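Local coordinates for protein intracellular growth locus, subunit C (Francisella tularensis subsp. tularensis, PDB 2QWU) that is encoded by a pathogenicity island and probably supports intracellular growth and host-cell invasion by the bacterium, at residues Asn84-Ile89 with Asp181-Thr185; Arg100-Glu104 with Ser159-Thr163. The protein carries 2 engineered substitutions. All coordinates share one frame; numbering follows the deposited sequence.

Contact 1 of 2, residues Asn84-Ile89 with Asp181-Thr185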
ATOM      1  N   ASN A  84      -8.171  12.262 -13.314  1.00 25.92           N
ATOM      2  CA  ASN A  84      -7.341  11.262 -12.655  1.00 26.57           C
ATOM      3  C   ASN A  84      -7.047  11.741 -11.241  1.00 24.53           C
ATOM      4  O   ASN A  84      -6.946  12.954 -10.990  1.00 25.10           O
ATOM      5  CB  ASN A  84      -6.006  11.056 -13.403  1.00 30.30           C
ATOM      6  CG  ASN A  84      -6.192  10.678 -14.876  1.00 34.79           C
ATOM      7  OD1 ASN A  84      -7.087   9.906 -15.247  1.00 39.82           O
ATOM      8  ND2 ASN A  84      -5.340  11.208 -15.711  1.00 36.40           N
ATOM      9  N   PRO A  85      -6.908  10.800 -10.297  1.00 21.87           N
ATOM     10  CA  PRO A  85      -6.612  11.167  -8.901  1.00 20.33           C
ATOM     11  C   PRO A  85      -5.144  11.478  -8.715  1.00 21.34           C
ATOM     12  O   PRO A  85      -4.358  11.270  -9.631  1.00 22.96           O
ATOM     13  CB  PRO A  85      -6.985   9.914  -8.138  1.00 20.06           C
ATOM     14  CG  PRO A  85      -6.606   8.821  -9.124  1.00 20.90           C
ATOM     15  CD  PRO A  85      -7.214   9.359 -10.416  1.00 21.67           C
ATOM     16  N   THR A  86      -4.778  12.013  -7.549  1.00 20.60           N
ATOM     17  CA  THR A  86      -3.359  12.269  -7.240  1.00 20.34           C
ATOM     18  C   THR A  86      -3.146  11.375  -6.050  1.00 19.07           C
ATOM     19  O   THR A  86      -3.954  11.379  -5.132  1.00 18.89           O
ATOM     20  CB  THR A  86      -3.056  13.738  -6.889  0.50 21.73           C
ATOM     21  OG1 THR A  86      -3.212  14.552  -8.074  0.50 24.61           O
ATOM     22  CG2 THR A  86      -1.643  13.869  -6.422  0.50 23.40           C
ATOM     23  N   ILE A  87      -2.067  10.603  -6.092  1.00 17.06           N
ATOM     24  CA  ILE A  87      -1.843   9.585  -5.079  1.00 18.09           C
ATOM     25  C   ILE A  87      -0.429   9.545  -4.568  1.00 17.34           C
ATOM     26  O   ILE A  87       0.533   9.718  -5.332  1.00 18.69           O
ATOM     27  CB  ILE A  87      -2.192   8.169  -5.730  1.00 16.85           C
ATOM     28  CG1 ILE A  87      -3.690   8.133  -6.060  1.00 19.32           C
ATOM     29  CG2 ILE A  87      -1.831   7.020  -4.822  1.00 15.50           C
ATOM     30  CD1 ILE A  87      -4.057   6.853  -6.847  1.00 18.57           C
ATOM     31  N   SER A  88      -0.297   9.304  -3.270  1.00 17.68           N
ATOM     32  CA  SER A  88       1.026   9.080  -2.677  1.00 17.24           C
ATOM     33  C   SER A  88       0.878   7.774  -1.901  1.00 17.01           C
ATOM     34  O   SER A  88      -0.204   7.437  -1.441  1.00 17.95           O
ATOM     35  CB  SER A  88       1.480  10.251  -1.764  1.00 20.80           C
ATOM     36  OG  SER A  88       0.586  10.438  -0.699  1.00 29.33           O
ATOM     37  N   ILE A  89       1.958   7.010  -1.811  1.00 16.02           N
ATOM     38  CA  ILE A  89       1.917   5.741  -1.093  1.00 16.44           C
ATOM     39  C   ILE A  89       3.241   5.470  -0.428  1.00 16.27           C
ATOM     40  O   ILE A  89       4.297   5.866  -0.915  1.00 18.72           O
ATOM     41  CB  ILE A  89       1.505   4.566  -2.084  1.00 18.25           C
ATOM     42  CG1 ILE A  89       1.215   3.280  -1.290  1.00 18.63           C
ATOM     43  CG2 ILE A  89       2.657   4.257  -3.104  1.00 17.19           C
ATOM     44  CD1 ILE A  89       0.591   2.216  -2.221  1.00 20.70           C
ATOM     45  N   ASP A 181       5.522   9.673  -4.362  1.00 20.98           N
ATOM     46  CA  ASP A 181       4.537  10.758  -4.477  1.00 22.60           C
ATOM     47  C   ASP A 181       4.362  11.060  -5.967  1.00 20.22           C
ATOM     48  O   ASP A 181       5.175  10.662  -6.781  1.00 20.11           O
ATOM     49  CB  ASP A 181       5.045  12.054  -3.788  1.00 28.61           C
ATOM     50  CG  ASP A 181       5.263  11.899  -2.279  1.00 37.89           C
ATOM     51  OD1 ASP A 181       4.269  11.788  -1.493  1.00 40.87           O
ATOM     52  OD2 ASP A 181       6.456  11.897  -1.868  1.00 44.03           O
ATOM     53  N   GLY A 182       3.269  11.736  -6.300  1.00 19.74           N
ATOM     54  CA  GLY A 182       2.972  12.132  -7.674  1.00 20.26           C
ATOM     55  C   GLY A 182       2.530  11.011  -8.605  1.00 21.21           C
ATOM     56  O   GLY A 182       2.924  10.966  -9.784  1.00 21.18           O
ATOM     57  N   LEU A 183       1.739  10.087  -8.078  1.00 18.62           N
ATOM     58  CA  LEU A 183       1.259   8.959  -8.853  1.00 18.91           C
ATOM     59  C   LEU A 183      -0.210   9.182  -9.185  1.00 19.03           C
ATOM     60  O   LEU A 183      -0.850  10.024  -8.617  1.00 19.12           O
ATOM     61  CB  LEU A 183       1.353   7.673  -7.998  1.00 20.48           C
ATOM     62  CG  LEU A 183       2.743   7.149  -7.634  1.00 21.03           C
ATOM     63  CD1 LEU A 183       2.635   5.981  -6.598  1.00 19.92           C
ATOM     64  CD2 LEU A 183       3.419   6.667  -8.926  1.00 20.49           C
ATOM     65  N   THR A 184      -0.719   8.442 -10.147  1.00 18.58           N
ATOM     66  CA  THR A 184      -2.148   8.498 -10.434  1.00 19.34           C
ATOM     67  C   THR A 184      -2.480   7.070 -10.897  1.00 20.12           C
ATOM     68  O   THR A 184      -1.649   6.185 -10.784  1.00 20.46           O
ATOM     69  CB  THR A 184      -2.480   9.547 -11.507  1.00 18.69           C
ATOM     70  OG1 THR A 184      -3.906   9.580 -11.678  1.00 21.54           O
ATOM     71  CG2 THR A 184      -1.826   9.200 -12.828  1.00 20.28           C
ATOM     72  N   THR A 185      -3.685   6.821 -11.370  1.00 20.80           N
ATOM     73  CA  THR A 185      -4.026   5.460 -11.831  1.00 20.42           C
ATOM     74  C   THR A 185      -5.193   5.643 -12.806  1.00 20.45           C
ATOM     75  O   THR A 185      -5.887   6.637 -12.720  1.00 20.67           O
ATOM     76  CB  THR A 185      -4.528   4.595 -10.627  1.00 20.44           C
ATOM     77  OG1 THR A 185      -4.974   3.293 -11.087  1.00 20.81           O
ATOM     78  CG2 THR A 185      -5.728   5.259  -9.942  1.00 21.35           C
TER
HETATM   79  O   HOH W   1       1.252  12.843  -4.438  1.00 35.14           O
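I87 and L183 face each other as an antiparallel hydrogen-bonded pair where strand 86-96 meets the end of strand 173-184. I87 N donates to L183 O at 2.9 Å, with an N-H...O angle of only 143° and the donor above the carbonyl plane. The return bond, L183 N to I87 O, lies in that plane and is straighter, at 159°. Packing is tight on the face that carries these two side chains: I89 CG2 touches L183 CD1 at 3.9 Å, the side chains meeting at a slant, and T185 CG2 touches both P85 CG, 3.8 Å away, and I87 CD1. L148 of strand 147-150 packs against I87, L183 and T185, while T185 OG1 is bonded to E147 O and Q187 N. Beyond the paired residues, T184 takes over from the main chain: with OG1 anti to its own N (chi1 -177°), the hydroxyl donates to P85 O at 2.7 Å, a carbonyl whose residue has no amide hydrogen for regular pairing. The D181 end is looser and wetter. There the chain turns at G182, whose N donates to a water 3.0 Å away that also bonds weakly to I87 O, and the exposed carboxylate of D181 brings OD1 to 3.2 Å from S88 CB. The chemistry implies pairing supplemented by a threonine hydroxyl and, at the G182 corner, water, beyond which I89 and I180 pair.

Contact 2 of 2, residues Arg100-Glu104 with Ser159-Thr163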
ATOM      1  N   ARG A 100      18.012  -2.253  -3.042  1.00 24.20           N
ATOM      2  CA  ARG A 100      17.477  -0.912  -2.933  1.00 24.26           C
ATOM      3  C   ARG A 100      18.047  -0.040  -4.061  1.00 24.71           C
ATOM      4  O   ARG A 100      17.342   0.705  -4.741  1.00 23.77           O
ATOM      5  CB  ARG A 100      17.872  -0.327  -1.584  1.00 26.24           C
ATOM      6  CG  ARG A 100      17.832   1.164  -1.520  1.00 29.54           C
ATOM      7  CD  ARG A 100      18.888   1.594  -0.570  1.00 35.93           C
ATOM      8  NE  ARG A 100      18.914   3.020  -0.363  1.00 40.08           N
ATOM      9  CZ  ARG A 100      19.547   3.594   0.654  1.00 44.07           C
ATOM     10  NH1 ARG A 100      20.208   2.854   1.548  1.00 44.84           N
ATOM     11  NH2 ARG A 100      19.484   4.910   0.808  1.00 46.45           N
ATOM     12  N   THR A 101      19.353  -0.132  -4.246  1.00 24.15           N
ATOM     13  CA  THR A 101      20.010   0.684  -5.255  1.00 24.55           C
ATOM     14  C   THR A 101      19.532   0.304  -6.655  1.00 23.05           C
ATOM     15  O   THR A 101      19.322   1.167  -7.483  1.00 24.21           O
ATOM     16  CB  THR A 101      21.558   0.530  -5.151  1.00 25.42           C
ATOM     17  OG1 THR A 101      21.964   0.802  -3.806  1.00 26.59           O
ATOM     18  CG2 THR A 101      22.277   1.513  -6.141  1.00 24.63           C
ATOM     19  N   LYS A 102      19.337  -0.981  -6.913  1.00 24.21           N
ATOM     20  CA  LYS A 102      18.887  -1.410  -8.221  1.00 25.13           C
ATOM     21  C   LYS A 102      17.446  -1.008  -8.527  1.00 23.81           C
ATOM     22  O   LYS A 102      17.093  -0.690  -9.672  1.00 23.68           O
ATOM     23  CB  LYS A 102      19.122  -2.925  -8.385  1.00 26.06           C
ATOM     24  CG  LYS A 102      20.646  -3.248  -8.211  1.00 29.59           C
ATOM     25  CD  LYS A 102      21.530  -2.472  -9.231  1.00 30.53           C
ATOM     26  CE  LYS A 102      22.616  -1.670  -8.509  1.00 31.45           C
ATOM     27  NZ  LYS A 102      23.585  -1.051  -9.469  1.00 27.96           N
ATOM     28  N   ILE A 103      16.592  -0.979  -7.510  1.00 22.91           N
ATOM     29  CA  ILE A 103      15.235  -0.544  -7.775  1.00 23.32           C
ATOM     30  C   ILE A 103      15.266   0.966  -8.067  1.00 22.44           C
ATOM     31  O   ILE A 103      14.604   1.472  -8.969  1.00 21.11           O
ATOM     32  CB  ILE A 103      14.308  -0.810  -6.556  1.00 23.63           C
ATOM     33  CG1 ILE A 103      14.170  -2.316  -6.375  1.00 27.29           C
ATOM     34  CG2 ILE A 103      12.979  -0.142  -6.764  1.00 24.69           C
ATOM     35  CD1 ILE A 103      13.343  -2.701  -5.148  1.00 29.50           C
ATOM     36  N   GLU A 104      16.061   1.698  -7.309  1.00 22.22           N
ATOM     37  CA  GLU A 104      16.098   3.135  -7.504  1.00 24.04           C
ATOM     38  C   GLU A 104      16.560   3.482  -8.911  1.00 23.00           C
ATOM     39  O   GLU A 104      16.010   4.390  -9.579  1.00 19.63           O
ATOM     40  CB  GLU A 104      17.038   3.792  -6.484  1.00 26.31           C
ATOM     41  CG  GLU A 104      16.591   3.768  -5.043  1.00 33.21           C
ATOM     42  CD  GLU A 104      17.691   4.284  -4.078  1.00 37.48           C
ATOM     43  OE1 GLU A 104      18.919   4.211  -4.409  1.00 41.28           O
ATOM     44  OE2 GLU A 104      17.343   4.739  -2.970  1.00 41.21           O
ATOM     45  N   SER A 159      11.614   7.777  -2.561  1.00 23.23           N
ATOM     46  CA  SER A 159      12.769   7.633  -1.690  1.00 23.08           C
ATOM     47  C   SER A 159      12.688   6.235  -1.111  1.00 22.70           C
ATOM     48  O   SER A 159      11.580   5.720  -0.913  1.00 21.21           O
ATOM     49  CB  SER A 159      12.765   8.640  -0.568  1.00 25.23           C
ATOM     50  OG  SER A 159      11.637   8.464   0.275  1.00 27.29           O
ATOM     51  N   ILE A 160      13.842   5.594  -0.907  1.00 22.99           N
ATOM     52  CA  ILE A 160      13.849   4.241  -0.324  1.00 25.22           C
ATOM     53  C   ILE A 160      14.851   4.325   0.792  1.00 26.64           C
ATOM     54  O   ILE A 160      16.036   4.606   0.584  1.00 29.67           O
ATOM     55  CB  ILE A 160      14.262   3.127  -1.316  1.00 25.17           C
ATOM     56  CG1 ILE A 160      13.343   3.141  -2.535  1.00 25.56           C
ATOM     57  CG2 ILE A 160      14.184   1.744  -0.602  1.00 24.85           C
ATOM     58  CD1 ILE A 160      13.646   2.088  -3.594  1.00 27.63           C
ATOM     59  N   GLU A 161      14.369   4.127   1.997  1.00 27.19           N
ATOM     60  CA  GLU A 161      15.239   4.266   3.165  1.00 28.42           C
ATOM     61  C   GLU A 161      15.312   3.032   4.002  1.00 25.67           C
ATOM     62  O   GLU A 161      14.268   2.430   4.312  1.00 23.82           O
ATOM     63  CB  GLU A 161      14.715   5.382   4.033  1.00 33.14           C
ATOM     64  CG  GLU A 161      14.694   6.715   3.335  1.00 41.85           C
ATOM     65  CD  GLU A 161      14.253   7.834   4.263  1.00 46.48           C
ATOM     66  OE1 GLU A 161      13.757   7.526   5.380  1.00 50.84           O
ATOM     67  OE2 GLU A 161      14.396   9.018   3.872  1.00 49.99           O
ATOM     68  N   PRO A 162      16.534   2.628   4.401  1.00 24.01           N
ATOM     69  CA  PRO A 162      16.653   1.435   5.232  1.00 23.43           C
ATOM     70  C   PRO A 162      16.279   1.797   6.672  1.00 23.28           C
ATOM     71  O   PRO A 162      16.388   2.958   7.087  1.00 23.72           O
ATOM     72  CB  PRO A 162      18.136   1.050   5.072  1.00 23.77           C
ATOM     73  CG  PRO A 162      18.810   2.369   4.813  1.00 25.89           C
ATOM     74  CD  PRO A 162      17.845   3.029   3.856  1.00 24.29           C
ATOM     75  N   THR A 163      15.776   0.825   7.409  1.00 23.36           N
ATOM     76  CA  THR A 163      15.437   1.030   8.819  1.00 23.69           C
ATOM     77  C   THR A 163      15.940  -0.186   9.613  1.00 24.24           C
ATOM     78  O   THR A 163      16.326  -1.208   9.033  1.00 22.01           O
ATOM     79  CB  THR A 163      13.897   1.120   9.073  1.00 24.46           C
ATOM     80  OG1 THR A 163      13.346  -0.207   9.121  1.00 22.11           O
ATOM     81  CG2 THR A 163      13.222   1.970   8.015  1.00 24.04           C
TER
HETATM   82  O   HOH W   2      15.954   6.764  -2.044  1.00 44.39           O
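A helix laid on a strand of the main antiparallel sheet makes this contact: helix 97-114, through R100, I103 and E104, covers I160 of strand 157-162. The short segments run almost exactly antiparallel, at 177°, with their axes 9.5 Å apart. I160 is the centre of the interface. Its CG1 stands anti to the carbonyl carbon (chi1 -57°) and the chain is extended beyond, which carries CD1 to 3.7 Å from E104 CG and 3.9 Å from I103 CG2, while its other branch, CG2, meets R100 CG at 3.8 Å. The aliphatic parts of R100 and E104 run past I160 in the opposite direction, so the isoleucine is covered by the methylenes of two charged residues as well as by I103.

Polar groups adjoin this apolar patch. One helical turn apart, R100 and E104 form a salt bridge in which NE donates to OE2 at the edge of the guanidinium; the bond is straight (169°) but long and weak at 3.5 Å. The same E104 OE2 accepts from a water at 2.6 Å, and that water in turn accepts from I160 N, joining the helix to the strand backbone through solvent. P162 CD lies over one face of the guanidinium, 3.3 Å from R100 NH1 and offset toward the rim of the flat group. I160 O is near NE and NH2 of R100, but the angles are too poor for hydrogen bonds.

Beside strand 157-162 in the sheet, strand 173-184 pairs with S159 and E161 through S179 and I177, and I160 and P162 touch I178 and H176 there, so the helix packs on the I160 face of the sheet, over strand 157-162.

After the strands up to 71-79, the chain reaches residues 84-89, which lead into strand 86-96 and form the first half of contact 1, and then passes directly into helix 97-114, which supplies residues 100-104 to contact 2. After 54 intervening residues, strand 157-162 closes contact 2. The chain then returns along strand 173-184, and residues 181-185 close contact 1. Contact 2 is therefore nested within the larger loop that contact 1 closes. Although their centres are 20 Å apart and they do not touch, strand 173-184 links them, pairing with strand 86-96 and also with strand 157-162. Contact 1 joins strands within the sheet, whereas contact 2 fastens the helix to it.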